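Long-range contact in Obg-like ATPase 1 (Schizosaccharomyces pombe, PDB 1NI3), which hydrolyses ATP, and GTP less efficiently, and negatively regulates the G2/M transition of the cell cycle: residues I119-R124 / K225-L230. Residues are numbered along the deposited sequence; the frame is centred on the assembly and turned at random.
Sequences IYQVVR and KPVIYL
Gln-121 and Tyr-229 run side by side off neighbouring strands, the amide plane turned 72° from the ring. CG of Gln-121, anti to the backbone N (chi1 -177°), starts an extended chain that runs along the CD2-CE2 side of the ring, and Gln-121 OE1 meets the ring edge near its plane, 3.4 Å from Tyr-229 CE2. Val-227 CG1 lies over one face of that ring, offset toward the rim, and also touches Ile-119 CG2 at 3.7 Å. The Val-123 side chain slants across that of Tyr-229, its CG2 3.7 Å from ring atom CD2. On this side of the sheet helix 140-168 packs through Leu-144 against both Gln-121 and Tyr-229. An alanine in place of Gln-121, lacking the amide arm, would probably open a gap along the CD2-CE2 side of the Tyr-229 ring and leave the ring freer to shift. The strands are adjacent parallel members of the P-loop GTPase sheet, 119-124 being flanked on its other side by strand 22-27, which leads into the P-loop. Five backbone hydrogen bonds join them, from Ile-119 N to Pro-226 O (2.9 Å) through to Val-123 N to Leu-230 O (2.8 Å). On the opposite face Tyr-120 and Ile-228 point the same way, Tyr-120 CE1 being 3.8 Å from Ile-228 CD1, while Leu-230 CD1 approaches Tyr-120 CD1 at 4.2 Å. Helix 294-304 packs against Ile-228 and Leu-230, and its Ile-297 O is hydrogen-bonded to Tyr-120 OH.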
loop_
_atom_site.group_PDB
_atom_site.type_symbol
_atom_site.label_atom_id
_atom_site.label_comp_id
_atom_site.label_asym_id
_atom_site.label_seq_id
_atom_site.Cartn_x
_atom_site.Cartn_y
_atom_site.Cartn_z
ATOM N N ILE A 119 2.510 2.519 -4.542
ATOM C CA ILE A 119 3.927 2.581 -4.836
ATOM C C ILE A 119 4.839 2.915 -3.661
ATOM O O ILE A 119 4.566 3.817 -2.862
ATOM C CB ILE A 119 4.199 3.620 -5.955
ATOM C CG1 ILE A 119 3.836 3.036 -7.308
ATOM C CG2 ILE A 119 5.654 4.043 -5.961
ATOM C CD1 ILE A 119 4.166 3.927 -8.430
ATOM N N TYR A 120 5.926 2.162 -3.572
ATOM C CA TYR A 120 6.931 2.368 -2.550
ATOM C C TYR A 120 8.115 2.958 -3.301
ATOM O O TYR A 120 8.886 2.222 -3.906
ATOM C CB TYR A 120 7.335 1.036 -1.948
ATOM C CG TYR A 120 6.484 0.622 -0.772
ATOM C CD1 TYR A 120 6.357 1.452 0.323
ATOM C CD2 TYR A 120 5.864 -0.625 -0.728
ATOM C CE1 TYR A 120 5.648 1.064 1.440
ATOM C CE2 TYR A 120 5.150 -1.036 0.388
ATOM C CZ TYR A 120 5.048 -0.182 1.472
ATOM O OH TYR A 120 4.373 -0.556 2.603
ATOM N N GLN A 121 8.266 4.278 -3.268
ATOM C CA GLN A 121 9.350 4.947 -3.990
ATOM C C GLN A 121 10.611 5.144 -3.182
ATOM O O GLN A 121 10.673 6.008 -2.312
ATOM C CB GLN A 121 8.865 6.302 -4.514
ATOM C CG GLN A 121 9.879 7.064 -5.356
ATOM C CD GLN A 121 9.199 7.947 -6.382
ATOM O OE1 GLN A 121 9.711 9.001 -6.766
ATOM N NE2 GLN A 121 8.034 7.511 -6.841
ATOM N N VAL A 122 11.626 4.353 -3.503
ATOM C CA VAL A 122 12.901 4.425 -2.806
ATOM C C VAL A 122 13.799 5.600 -3.225
ATOM O O VAL A 122 14.398 5.580 -4.301
ATOM C CB VAL A 122 13.704 3.151 -3.011
ATOM C CG1 VAL A 122 14.977 3.221 -2.211
ATOM C CG2 VAL A 122 12.863 1.955 -2.619
ATOM N N VAL A 123 13.914 6.605 -2.360
ATOM C CA VAL A 123 14.752 7.772 -2.639
ATOM C C VAL A 123 16.163 7.548 -2.087
ATOM O O VAL A 123 16.334 7.144 -0.934
ATOM C CB VAL A 123 14.158 9.059 -2.004
ATOM C CG1 VAL A 123 15.025 10.261 -2.340
ATOM C CG2 VAL A 123 12.738 9.280 -2.506
ATOM N N ARG A 124 17.173 7.808 -2.911
ATOM C CA ARG A 124 18.560 7.623 -2.487
ATOM C C ARG A 124 19.126 8.841 -1.776
ATOM O O ARG A 124 19.037 9.963 -2.274
ATOM C CB ARG A 124 19.435 7.272 -3.685
ATOM C CG ARG A 124 20.907 7.182 -3.355
ATOM C CD ARG A 124 21.663 6.567 -4.510
ATOM N NE ARG A 124 23.057 6.323 -4.171
ATOM C CZ ARG A 124 23.875 5.575 -4.901
ATOM N NH1 ARG A 124 23.427 4.997 -6.009
ATOM N NH2 ARG A 124 25.137 5.399 -4.527
ATOM N N LYS A 225 -2.296 6.014 -8.190
ATOM C CA LYS A 225 -1.856 5.209 -7.053
ATOM C C LYS A 225 -1.147 6.005 -5.964
ATOM O O LYS A 225 -0.300 6.856 -6.253
ATOM C CB LYS A 225 -0.916 4.100 -7.522
ATOM C CG LYS A 225 -1.365 3.418 -8.801
ATOM C CD LYS A 225 -0.365 2.363 -9.244
ATOM C CE LYS A 225 -0.747 1.800 -10.597
ATOM N NZ LYS A 225 -2.082 1.150 -10.570
ATOM N N PRO A 226 -1.483 5.751 -4.688
ATOM C CA PRO A 226 -0.759 6.542 -3.692
ATOM C C PRO A 226 0.710 6.127 -3.671
ATOM O O PRO A 226 1.066 5.020 -4.088
ATOM C CB PRO A 226 -1.489 6.226 -2.391
ATOM C CG PRO A 226 -2.057 4.860 -2.633
ATOM C CD PRO A 226 -2.536 4.944 -4.054
ATOM N N VAL A 227 1.564 7.023 -3.196
ATOM C CA VAL A 227 2.991 6.747 -3.158
ATOM C C VAL A 227 3.565 6.965 -1.765
ATOM O O VAL A 227 3.199 7.904 -1.063
ATOM C CB VAL A 227 3.749 7.642 -4.154
ATOM C CG1 VAL A 227 5.227 7.279 -4.164
ATOM C CG2 VAL A 227 3.146 7.497 -5.542
ATOM N N ILE A 228 4.474 6.089 -1.366
ATOM C CA ILE A 228 5.102 6.187 -0.060
ATOM C C ILE A 228 6.601 6.259 -0.278
ATOM O O ILE A 228 7.201 5.299 -0.774
ATOM C CB ILE A 228 4.769 4.958 0.803
ATOM C CG1 ILE A 228 3.251 4.866 1.027
ATOM C CG2 ILE A 228 5.527 5.042 2.109
ATOM C CD1 ILE A 228 2.789 3.531 1.613
ATOM N N TYR A 229 7.210 7.384 0.093
ATOM C CA TYR A 229 8.651 7.566 -0.095
ATOM C C TYR A 229 9.542 6.951 0.971
ATOM O O TYR A 229 9.420 7.253 2.155
ATOM C CB TYR A 229 8.993 9.050 -0.198
ATOM C CG TYR A 229 8.427 9.701 -1.427
ATOM C CD1 TYR A 229 7.233 10.407 -1.373
ATOM C CD2 TYR A 229 9.067 9.580 -2.657
ATOM C CE1 TYR A 229 6.683 10.981 -2.516
ATOM C CE2 TYR A 229 8.530 10.144 -3.804
ATOM C CZ TYR A 229 7.340 10.845 -3.733
ATOM O OH TYR A 229 6.816 11.410 -4.874
ATOM N N LEU A 230 10.454 6.096 0.534
ATOM C CA LEU A 230 11.391 5.473 1.447
ATOM C C LEU A 230 12.776 6.058 1.175
ATOM O O LEU A 230 13.440 5.652 0.220
ATOM C CB LEU A 230 11.412 3.958 1.247
ATOM C CG LEU A 230 10.113 3.188 1.477
ATOM C CD1 LEU A 230 10.385 1.701 1.302
ATOM C CD2 LEU A 230 9.563 3.459 2.874
#